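Long-range contacts in Mannose/sialic acid-binding lectin (PDB 3A0E), which probably binds carbohydrates, mannose among them, through the bulb-type lectin domain that makes up this chain: residues Leu57-Asn62 against Glu82-Leu87; Leu49-Arg54 against Tyr66-Arg71; Asn2-Pro7 against Cys53-His58. All coordinates share one frame; numbering follows the deposited sequence.

Interaction 1 of 3, residues Leu57-Asn62 against Glu82-Leu87; sequences LHNNGN and EDHYVL. With MAN (alpha-D-mannopyranose), chain B; MAN (alpha-D-mannopyranose), chain C; SO4 (sulfate ion), chain D.
Tyr85 lays its ring against residues Asn59-Gly61 of a turn, and its atoms can be followed outward one by one. CB rests on CD2 of Leu57, which also touches CB of Leu87. With CG anti to the carbonyl carbon (chi1 -62°), the ring swings over Gly61, whose CA sits 3.6 Å from the ring centroid, a CH-pi contact over the face. Gly61 N lies 3.3 Å from Tyr85 CD1. Beyond it Tyr85 CE1 presents the ring edge to Asn59 O at 3.2 Å, and the hydroxyl OH bonds to the carbonyl O of Lys81. Asn59 O is chiefly engaged by Asp83 N, 2.8 Å away in a nearly straight bond (169° at H), tying the type I turn His58-Gly61 to the other segment. The side chain of Asn59 runs alongside His84, amide and ring planes 65° apart. Its ND2 and His84 NE2 both donate to O4 of a sulfate, probably from the crystallisation liquor, from Asn59 ND2 at 3.1 Å and from His84 NE2 at 3.0 Å. A water also accepts from Asn59 ND2 and donates to Glu82 OE2, while Asn59 OD1 is held by Ser6 OG. One face of the His84 ring looks toward an alpha-1,3-linked pair of mannoses; His84 CB comes within 3.3 Å of O4 of the chain C sugar. Gln90, Asp92, Asn94 and Tyr98 of the second subunit hydrogen-bond mannose, the polar residues of the QxDxNxVxY mannose-binding motif of bulb-type lectins, so His84 flanks a sugar site at the subunit interface.

Interaction 2 of 3, residues Leu49-Arg54 against Tyr66-Arg71; sequences LGSGCR and YDQSNR
Arg54 NH2 donates to Asn70 OD1 at 2.7 Å in a bond that is almost straight, 175° at the hydrogen. Guanidinium and amide are only 5° from coplanar, and the oxygen lies in the guanidinium plane, so the amide meets the guanidinium edge-on at the last residue of the turn Asp67-Asn70. Beside it the backbones pair: Arg54 N gives to Tyr66 O at 3.0 Å and Tyr66 N to Arg54 O at 2.9 Å, making Arg54 and Tyr66 a hydrogen-bonded antiparallel pair. CG of Arg54 stands between the backbone N and the carbonyl carbon (chi1 68°); from there the chain runs extended to NE. One face of its guanidinium thus comes down on the near part of the tyrosine, with Arg54 NH1 3.6 Å from Tyr66 CB and Arg54 NH2 3.7 Å from Tyr66 CD2. Farther along, a longer bond of 3.3 Å joins Ser51 OG to Gln68 OE1, its donor well above the amide plane. The type I turn Asp67-Asn70 is stiffened from within by Asn70 N bonding to Asp67 O, and Asp67 OD1 takes the N-H of Arg71. Packing closes the contact at Cys53, whose SG lies 3.4 Å from Asp67 CA and against Asp67 CB; the same sulfur forms the disulfide to Cys30. Close by, Cys53 CA makes a CA-H...O contact of 3.1 Å with Tyr66 O. The contact lies at the surface, where the loop entering strand 54-57 meets the hairpin turn between strands 63-66 and 72-75; Tyr66 and Asp67 also lean on Val72 and Ile73 of the latter strand.

Interaction 3 of 3, residues Asn2-Pro7 against Cys53-His58; sequences NSLSSP and CRLTLH
Leu57 O is approached by two backbone carbons of the other segment, Ser6 CA at 3.3 Å and Pro7 CA at 3.1 Å, both as CA-H...O contacts. The peptide bond between Ser6 and Pro7 is cis, which brings their CA atoms to the same side of it and lets both turn toward this one oxygen. Ser6 CB crowds in as well, 3.3 Å from Leu57 O and equally near His58 O. The carbonyl of Leu57 is buried here and finds no conventional hydrogen-bond donor, so the weak CA-H...O contacts stand in for one. Ser6 OG, by contrast, is well supplied: standing between the backbone N and the carbonyl carbon (chi1 66°), it takes the N-H of Tyr85 besides its bond to Asn59. The two segments belong to different sheets of the beta-prism II fold typical of bulb-type lectins, strand 3-5 pairing with 86-89 and strand 54-57 with 9-10 and 63-66. Their touching parts run 53° apart, and side chains fill the join between the sheets. Leu4 points inward, its CD2 meeting CD2 of Leu55 at 4.1 Å; these two leucines are turned across each other. Leu57 CD2 in turn lies 3.5 Å from Leu4 O. Thr56 CG2 touches Pro7 O at 3.7 Å and also lies over a face of the His58 ring, while Thr56 OG1 bonds to Ser9 OG. Pro7 is exposed and borders a bound sulfate. Ser5 faces away from strand 54-57, and its OG hydrogen-bonds to Gln90 OE1 of the second subunit.

Interactions 1 and 3 are close, their centres about 9 Å apart, and share Leu57 and His58; strands 3-5 and 86-89, one from each, are neighbours in one sheet, and both contacts touch the second subunit. Interaction 2 lies farther out, its centre about 20 Å from that of interaction 1 and 14 Å from that of interaction 3, with which it shares Cys53 and Arg54. Along the chain 2-7 comes first, then 49-54, 53-58 and 57-62 in one overlapping run, then 66-71 and 82-87, so interactions 1 and 2 cross. Strand 54-57 thus links a disulfide-bearing surface loop, the buried join of two sheets, and a sugar site beside the dimer partner.

Interaction 1 of 3, residues Leu57-Asn62 against Glu82-Leu87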
loop_
_atom_site.group_PDB
_atom_site.type_symbol
_atom_site.label_atom_id
_atom_site.label_comp_id
_atom_site.label_asym_id
_atom_site.label_seq_id
_atom_site.Cartn_x
_atom_site.Cartn_y
_atom_site.Cartn_z
ATOM N N LEU A 57 -9.814 8.143 -2.817
ATOM C CA LEU A 57 -8.531 8.497 -3.413
ATOM C C LEU A 57 -8.799 8.473 -4.915
ATOM O O LEU A 57 -9.217 7.446 -5.459
ATOM C CB LEU A 57 -7.449 7.468 -3.069
ATOM C CG LEU A 57 -6.093 7.755 -3.726
ATOM C CD1 LEU A 57 -5.598 9.137 -3.287
ATOM C CD2 LEU A 57 -5.083 6.673 -3.350
ATOM N N HIS A 58 -8.565 9.599 -5.578
ATOM C CA HIS A 58 -8.813 9.721 -7.012
ATOM C C HIS A 58 -7.635 9.285 -7.883
ATOM O O HIS A 58 -6.492 9.247 -7.425
ATOM C CB HIS A 58 -9.195 11.168 -7.328
ATOM C CG HIS A 58 -10.479 11.599 -6.689
ATOM N ND1 HIS A 58 -11.697 11.497 -7.327
ATOM C CD2 HIS A 58 -10.741 12.080 -5.451
ATOM C CE1 HIS A 58 -12.655 11.899 -6.509
ATOM N NE2 HIS A 58 -12.101 12.257 -5.363
ATOM N N ASN A 59 -7.926 8.960 -9.140
ATOM C CA ASN A 59 -6.894 8.521 -10.069
ATOM C C ASN A 59 -5.893 9.606 -10.452
ATOM O O ASN A 59 -5.014 9.376 -11.281
ATOM C CB ASN A 59 -7.521 7.920 -11.333
ATOM C CG ASN A 59 -8.126 6.549 -11.084
ATOM O OD1 ASN A 59 -7.674 5.813 -10.204
ATOM N ND2 ASN A 59 -9.139 6.192 -11.870
ATOM N N ASN A 60 -6.021 10.787 -9.858
ATOM C CA ASN A 60 -5.077 11.856 -10.144
ATOM C C ASN A 60 -4.282 12.160 -8.874
ATOM O O ASN A 60 -3.482 13.088 -8.839
ATOM C CB ASN A 60 -5.801 13.109 -10.664
ATOM C CG ASN A 60 -6.537 13.862 -9.575
ATOM O OD1 ASN A 60 -6.959 13.280 -8.579
ATOM N ND2 ASN A 60 -6.711 15.170 -9.774
ATOM N N GLY A 61 -4.512 11.359 -7.834
ATOM C CA GLY A 61 -3.792 11.532 -6.580
ATOM C C GLY A 61 -4.452 12.360 -5.490
ATOM O O GLY A 61 -3.906 12.480 -4.393
ATOM N N ASN A 62 -5.620 12.927 -5.767
ATOM C CA ASN A 62 -6.304 13.741 -4.768
ATOM C C ASN A 62 -7.119 12.867 -3.817
ATOM O O ASN A 62 -7.856 11.979 -4.251
ATOM C CB ASN A 62 -7.206 14.776 -5.458
ATOM C CG ASN A 62 -7.707 15.851 -4.504
ATOM O OD1 ASN A 62 -6.982 16.290 -3.613
ATOM N ND2 ASN A 62 -8.947 16.296 -4.704
ATOM N N GLU A 82 -3.091 12.041 -14.480
ATOM C CA GLU A 82 -4.119 11.008 -14.497
ATOM C C GLU A 82 -3.418 9.655 -14.635
ATOM O O GLU A 82 -2.725 9.405 -15.620
ATOM C CB GLU A 82 -5.063 11.247 -15.679
ATOM C CG GLU A 82 -6.334 10.423 -15.665
ATOM C CD GLU A 82 -7.111 10.561 -14.368
ATOM O OE1 GLU A 82 -7.175 11.683 -13.819
ATOM O OE2 GLU A 82 -7.669 9.544 -13.906
ATOM N N ASP A 83 -3.600 8.787 -13.646
ATOM C CA ASP A 83 -2.953 7.475 -13.647
ATOM C C ASP A 83 -3.639 6.684 -12.531
ATOM O O ASP A 83 -4.863 6.571 -12.512
ATOM C CB ASP A 83 -1.460 7.678 -13.351
ATOM C CG ASP A 83 -0.605 6.496 -13.756
ATOM O OD1 ASP A 83 -0.547 5.504 -13.001
ATOM O OD2 ASP A 83 0.015 6.563 -14.837
ATOM N N HIS A 84 -2.852 6.126 -11.617
ATOM C CA HIS A 84 -3.402 5.412 -10.467
ATOM C C HIS A 84 -2.508 5.681 -9.268
ATOM O O HIS A 84 -1.292 5.824 -9.405
ATOM C CB HIS A 84 -3.519 3.906 -10.720
ATOM C CG HIS A 84 -4.686 3.536 -11.580
ATOM N ND1 HIS A 84 -4.586 3.391 -12.945
ATOM C CD2 HIS A 84 -5.993 3.349 -11.276
ATOM C CE1 HIS A 84 -5.781 3.134 -13.448
ATOM N NE2 HIS A 84 -6.653 3.105 -12.456
ATOM N N TYR A 85 -3.125 5.776 -8.098
ATOM C CA TYR A 85 -2.392 6.057 -6.873
ATOM C C TYR A 85 -2.864 5.153 -5.748
ATOM O O TYR A 85 -3.865 4.446 -5.883
ATOM C CB TYR A 85 -2.588 7.523 -6.473
ATOM C CG TYR A 85 -2.069 8.512 -7.499
ATOM C CD1 TYR A 85 -2.746 8.722 -8.703
ATOM C CD2 TYR A 85 -0.882 9.209 -7.283
ATOM C CE1 TYR A 85 -2.251 9.601 -9.669
ATOM C CE2 TYR A 85 -0.374 10.090 -8.243
ATOM C CZ TYR A 85 -1.065 10.279 -9.431
ATOM O OH TYR A 85 -0.569 11.141 -10.379
ATOM N N VAL A 86 -2.138 5.177 -4.637
ATOM C CA VAL A 86 -2.502 4.367 -3.488
ATOM C C VAL A 86 -2.262 5.135 -2.195
ATOM O O VAL A 86 -1.341 5.950 -2.105
ATOM C CB VAL A 86 -1.692 3.042 -3.443
ATOM C CG1 VAL A 86 -0.220 3.328 -3.154
ATOM C CG2 VAL A 86 -2.278 2.112 -2.378
ATOM N N LEU A 87 -3.123 4.885 -1.214
ATOM C CA LEU A 87 -3.028 5.491 0.111
ATOM C C LEU A 87 -2.625 4.340 1.018
ATOM O O LEU A 87 -3.281 3.299 1.016
ATOM C CB LEU A 87 -4.388 6.026 0.563
ATOM C CG LEU A 87 -4.411 6.520 2.013
ATOM C CD1 LEU A 87 -3.527 7.759 2.138
ATOM C CD2 LEU A 87 -5.840 6.840 2.433
HETATM C C1 MAN B . -4.942 -0.789 -17.180
HETATM C C2 MAN B . -4.638 -0.512 -15.686
HETATM C C3 MAN B . -5.878 -0.910 -14.850
HETATM C C4 MAN B . -7.078 -0.079 -15.340
HETATM C C5 MAN B . -7.302 -0.375 -16.841
HETATM C C6 MAN B . -8.489 0.462 -17.338
HETATM O O1 MAN B . -5.198 -2.185 -17.384
HETATM O O2 MAN B . -4.367 0.882 -15.499
HETATM O O3 MAN B . -5.655 -0.634 -13.453
HETATM O O4 MAN B . -8.237 -0.442 -14.585
HETATM O O5 MAN B . -6.110 -0.010 -17.605
HETATM O O6 MAN B . -8.710 0.196 -18.727
HETATM C C1 MAN C . -5.117 -1.796 -12.792
HETATM C C2 MAN C . -5.473 -1.713 -11.283
HETATM C C3 MAN C . -4.826 -0.424 -10.715
HETATM C C4 MAN C . -3.305 -0.495 -10.935
HETATM C C5 MAN C . -3.026 -0.633 -12.448
HETATM C C6 MAN C . -1.509 -0.732 -12.667
HETATM O O2 MAN C . -4.948 -2.866 -10.608
HETATM O O3 MAN C . -5.111 -0.308 -9.313
HETATM O O4 MAN C . -2.697 0.702 -10.433
HETATM O O5 MAN C . -3.662 -1.841 -12.966
HETATM O O6 MAN C . -1.228 -0.865 -14.060
HETATM S S SO4 D . -9.862 2.844 -13.897
HETATM O O1 SO4 D . -8.586 2.775 -14.630
HETATM O O2 SO4 D . -10.706 3.887 -14.508
HETATM O O3 SO4 D . -10.543 1.540 -13.976
HETATM O O4 SO4 D . -9.611 3.179 -12.483
HETATM O O HOH W 1 -10.105 8.179 -13.823
#

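Interaction 2 of 3, residues Leu49-Arg54 against Tyr66-Arg71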
loop_
_atom_site.group_PDB
_atom_site.type_symbol
_atom_site.label_atom_id
_atom_site.label_comp_id
_atom_site.label_asym_id
_atom_site.label_seq_id
_atom_site.Cartn_x
_atom_site.Cartn_y
_atom_site.Cartn_z
ATOM N N LEU A 49 -19.087 17.075 11.114
ATOM C CA LEU A 49 -19.396 17.815 9.893
ATOM C C LEU A 49 -20.215 17.024 8.883
ATOM O O LEU A 49 -20.337 17.426 7.727
ATOM C CB LEU A 49 -18.106 18.307 9.230
ATOM C CG LEU A 49 -17.178 19.167 10.094
ATOM C CD1 LEU A 49 -16.002 19.635 9.255
ATOM C CD2 LEU A 49 -17.937 20.362 10.659
ATOM N N GLY A 50 -20.783 15.904 9.320
ATOM C CA GLY A 50 -21.586 15.095 8.423
ATOM C C GLY A 50 -21.786 13.675 8.914
ATOM O O GLY A 50 -21.374 13.323 10.019
ATOM N N SER A 51 -22.429 12.861 8.085
ATOM C CA SER A 51 -22.689 11.462 8.406
ATOM C C SER A 51 -22.724 10.670 7.100
ATOM O O SER A 51 -22.902 11.249 6.030
ATOM C CB SER A 51 -24.023 11.333 9.145
ATOM O OG SER A 51 -25.068 11.962 8.423
ATOM N N GLY A 52 -22.552 9.355 7.185
ATOM C CA GLY A 52 -22.554 8.536 5.984
ATOM C C GLY A 52 -21.459 8.989 5.028
ATOM O O GLY A 52 -21.589 8.886 3.806
ATOM N N CYS A 53 -20.370 9.488 5.600
ATOM C CA CYS A 53 -19.236 9.985 4.830
ATOM C C CYS A 53 -18.334 8.876 4.301
ATOM O O CYS A 53 -18.318 7.770 4.839
ATOM C CB CYS A 53 -18.410 10.939 5.700
ATOM S SG CYS A 53 -19.315 12.451 6.163
ATOM N N ARG A 54 -17.586 9.184 3.245
ATOM C CA ARG A 54 -16.656 8.230 2.655
ATOM C C ARG A 54 -15.361 8.932 2.265
ATOM O O ARG A 54 -15.351 10.133 1.985
ATOM C CB ARG A 54 -17.266 7.555 1.419
ATOM C CG ARG A 54 -17.473 8.471 0.211
ATOM C CD ARG A 54 -18.007 7.674 -0.979
ATOM N NE ARG A 54 -18.164 8.493 -2.181
ATOM C CZ ARG A 54 -19.067 9.458 -2.320
ATOM N NH1 ARG A 54 -19.904 9.736 -1.332
ATOM N NH2 ARG A 54 -19.130 10.146 -3.450
ATOM N N TYR A 66 -16.127 12.851 1.311
ATOM C CA TYR A 66 -17.432 13.332 0.869
ATOM C C TYR A 66 -18.448 13.033 1.961
ATOM O O TYR A 66 -18.364 11.995 2.619
ATOM C CB TYR A 66 -17.870 12.608 -0.411
ATOM C CG TYR A 66 -16.981 12.854 -1.606
ATOM C CD1 TYR A 66 -16.992 14.080 -2.269
ATOM C CD2 TYR A 66 -16.110 11.868 -2.062
ATOM C CE1 TYR A 66 -16.154 14.318 -3.359
ATOM C CE2 TYR A 66 -15.268 12.095 -3.147
ATOM C CZ TYR A 66 -15.292 13.321 -3.789
ATOM O OH TYR A 66 -14.439 13.561 -4.842
ATOM N N ASP A 67 -19.407 13.932 2.160
ATOM C CA ASP A 67 -20.422 13.683 3.170
ATOM C C ASP A 67 -21.584 12.947 2.524
ATOM O O ASP A 67 -21.520 12.567 1.352
ATOM C CB ASP A 67 -20.920 14.984 3.812
ATOM C CG ASP A 67 -21.529 15.948 2.808
ATOM O OD1 ASP A 67 -22.038 15.502 1.756
ATOM O OD2 ASP A 67 -21.511 17.166 3.090
ATOM N N GLN A 68 -22.642 12.751 3.300
ATOM C CA GLN A 68 -23.832 12.058 2.828
ATOM C C GLN A 68 -24.450 12.777 1.630
ATOM O O GLN A 68 -24.992 12.140 0.728
ATOM C CB GLN A 68 -24.846 11.968 3.971
ATOM C CG GLN A 68 -26.041 11.084 3.694
ATOM C CD GLN A 68 -26.873 10.854 4.940
ATOM O OE1 GLN A 68 -26.387 10.305 5.930
ATOM N NE2 GLN A 68 -28.133 11.276 4.900
ATOM N N SER A 69 -24.359 14.103 1.629
ATOM C CA SER A 69 -24.910 14.913 0.547
ATOM C C SER A 69 -24.005 14.891 -0.680
ATOM O O SER A 69 -24.222 15.634 -1.635
ATOM C CB SER A 69 -25.099 16.357 1.016
ATOM O OG SER A 69 -26.005 16.421 2.102
ATOM N N ASN A 70 -22.987 14.039 -0.638
ATOM C CA ASN A 70 -22.040 13.899 -1.737
ATOM C C ASN A 70 -21.254 15.184 -1.992
ATOM O O ASN A 70 -20.899 15.494 -3.130
ATOM C CB ASN A 70 -22.777 13.478 -3.011
ATOM C CG ASN A 70 -21.837 12.975 -4.086
ATOM O OD1 ASN A 70 -21.037 12.069 -3.850
ATOM N ND2 ASN A 70 -21.933 13.555 -5.276
ATOM N N ARG A 71 -20.986 15.930 -0.927
ATOM C CA ARG A 71 -20.230 17.170 -1.038
ATOM C C ARG A 71 -18.857 17.002 -0.402
ATOM O O ARG A 71 -18.665 16.150 0.466
ATOM C CB ARG A 71 -20.984 18.317 -0.360
ATOM C CG ARG A 71 -21.587 19.329 -1.334
ATOM C CD ARG A 71 -20.508 20.185 -2.009
ATOM N NE ARG A 71 -19.605 19.405 -2.854
ATOM C CZ ARG A 71 -18.572 19.915 -3.520
ATOM N NH1 ARG A 71 -18.304 21.211 -3.441
ATOM N NH2 ARG A 71 -17.812 19.130 -4.273
#

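Interaction 3 of 3, residues Asn2-Pro7 against Cys53-His58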
loop_
_atom_site.group_PDB
_atom_site.type_symbol
_atom_site.label_atom_id
_atom_site.label_comp_id
_atom_site.label_asym_id
_atom_site.label_seq_id
_atom_site.Cartn_x
_atom_site.Cartn_y
_atom_site.Cartn_z
ATOM N N ASN A 2 -4.201 -2.619 4.648
ATOM C CA ASN A 2 -3.694 -1.322 5.088
ATOM C C ASN A 2 -3.475 -0.353 3.930
ATOM O O ASN A 2 -2.682 0.579 4.040
ATOM C CB ASN A 2 -2.393 -1.483 5.877
ATOM C CG ASN A 2 -1.297 -2.148 5.069
ATOM O OD1 ASN A 2 -1.390 -3.327 4.730
ATOM N ND2 ASN A 2 -0.252 -1.393 4.755
ATOM N N SER A 3 -4.190 -0.567 2.829
ATOM C CA SER A 3 -4.060 0.298 1.663
ATOM C C SER A 3 -5.395 0.526 0.965
ATOM O O SER A 3 -6.316 -0.286 1.073
ATOM C CB SER A 3 -3.079 -0.312 0.655
ATOM O OG SER A 3 -3.613 -1.499 0.079
ATOM N N LEU A 4 -5.484 1.644 0.249
ATOM C CA LEU A 4 -6.672 2.000 -0.516
ATOM C C LEU A 4 -6.154 2.483 -1.865
ATOM O O LEU A 4 -5.440 3.479 -1.937
ATOM C CB LEU A 4 -7.456 3.129 0.162
ATOM C CG LEU A 4 -8.663 3.661 -0.631
ATOM C CD1 LEU A 4 -9.773 2.605 -0.677
ATOM C CD2 LEU A 4 -9.182 4.935 0.026
ATOM N N SER A 5 -6.506 1.771 -2.931
ATOM C CA SER A 5 -6.052 2.143 -4.264
ATOM C C SER A 5 -7.106 2.940 -5.023
ATOM O O SER A 5 -8.295 2.620 -4.975
ATOM C CB SER A 5 -5.685 0.885 -5.058
ATOM O OG SER A 5 -4.634 0.177 -4.422
ATOM N N SER A 6 -6.668 3.984 -5.721
ATOM C CA SER A 6 -7.590 4.808 -6.499
ATOM C C SER A 6 -8.220 3.919 -7.565
ATOM O O SER A 6 -7.599 2.961 -8.031
ATOM C CB SER A 6 -6.842 5.973 -7.164
ATOM O OG SER A 6 -5.926 5.508 -8.142
ATOM N N PRO A 7 -9.460 4.226 -7.976
ATOM C CA PRO A 7 -10.302 5.335 -7.519
ATOM C C PRO A 7 -11.283 4.903 -6.426
ATOM O O PRO A 7 -12.349 5.502 -6.262
ATOM C CB PRO A 7 -11.024 5.736 -8.794
ATOM C CG PRO A 7 -11.338 4.383 -9.391
ATOM C CD PRO A 7 -10.054 3.573 -9.160
ATOM N N CYS A 53 -20.370 9.488 5.600
ATOM C CA CYS A 53 -19.236 9.985 4.830
ATOM C C CYS A 53 -18.334 8.876 4.301
ATOM O O CYS A 53 -18.318 7.770 4.839
ATOM C CB CYS A 53 -18.410 10.939 5.700
ATOM S SG CYS A 53 -19.315 12.451 6.163
ATOM N N ARG A 54 -17.586 9.184 3.245
ATOM C CA ARG A 54 -16.656 8.230 2.655
ATOM C C ARG A 54 -15.361 8.932 2.265
ATOM O O ARG A 54 -15.351 10.133 1.985
ATOM C CB ARG A 54 -17.266 7.555 1.419
ATOM C CG ARG A 54 -17.473 8.471 0.211
ATOM C CD ARG A 54 -18.007 7.674 -0.979
ATOM N NE ARG A 54 -18.164 8.493 -2.181
ATOM C CZ ARG A 54 -19.067 9.458 -2.320
ATOM N NH1 ARG A 54 -19.904 9.736 -1.332
ATOM N NH2 ARG A 54 -19.130 10.146 -3.450
ATOM N N LEU A 55 -14.271 8.175 2.266
ATOM C CA LEU A 55 -12.953 8.689 1.903
ATOM C C LEU A 55 -12.616 8.134 0.524
ATOM O O LEU A 55 -12.664 6.925 0.317
ATOM C CB LEU A 55 -11.905 8.215 2.909
ATOM C CG LEU A 55 -10.453 8.573 2.570
ATOM C CD1 LEU A 55 -10.133 9.983 3.067
ATOM C CD2 LEU A 55 -9.527 7.563 3.216
ATOM N N THR A 56 -12.267 9.010 -0.412
ATOM C CA THR A 56 -11.957 8.570 -1.767
ATOM C C THR A 56 -10.612 9.063 -2.281
ATOM O O THR A 56 -10.299 10.249 -2.180
ATOM C CB THR A 56 -13.041 9.057 -2.765
ATOM O OG1 THR A 56 -14.329 8.607 -2.331
ATOM C CG2 THR A 56 -12.767 8.522 -4.168
ATOM N N LEU A 57 -9.814 8.143 -2.817
ATOM C CA LEU A 57 -8.531 8.497 -3.413
ATOM C C LEU A 57 -8.799 8.473 -4.915
ATOM O O LEU A 57 -9.217 7.446 -5.459
ATOM C CB LEU A 57 -7.449 7.468 -3.069
ATOM C CG LEU A 57 -6.093 7.755 -3.726
ATOM C CD1 LEU A 57 -5.598 9.137 -3.287
ATOM C CD2 LEU A 57 -5.083 6.673 -3.350
ATOM N N HIS A 58 -8.565 9.599 -5.578
ATOM C CA HIS A 58 -8.813 9.721 -7.012
ATOM C C HIS A 58 -7.635 9.285 -7.883
ATOM O O HIS A 58 -6.492 9.247 -7.425
ATOM C CB HIS A 58 -9.195 11.168 -7.328
ATOM C CG HIS A 58 -10.479 11.599 -6.689
ATOM N ND1 HIS A 58 -11.697 11.497 -7.327
ATOM C CD2 HIS A 58 -10.741 12.080 -5.451
ATOM C CE1 HIS A 58 -12.655 11.899 -6.509
ATOM N NE2 HIS A 58 -12.101 12.257 -5.363
#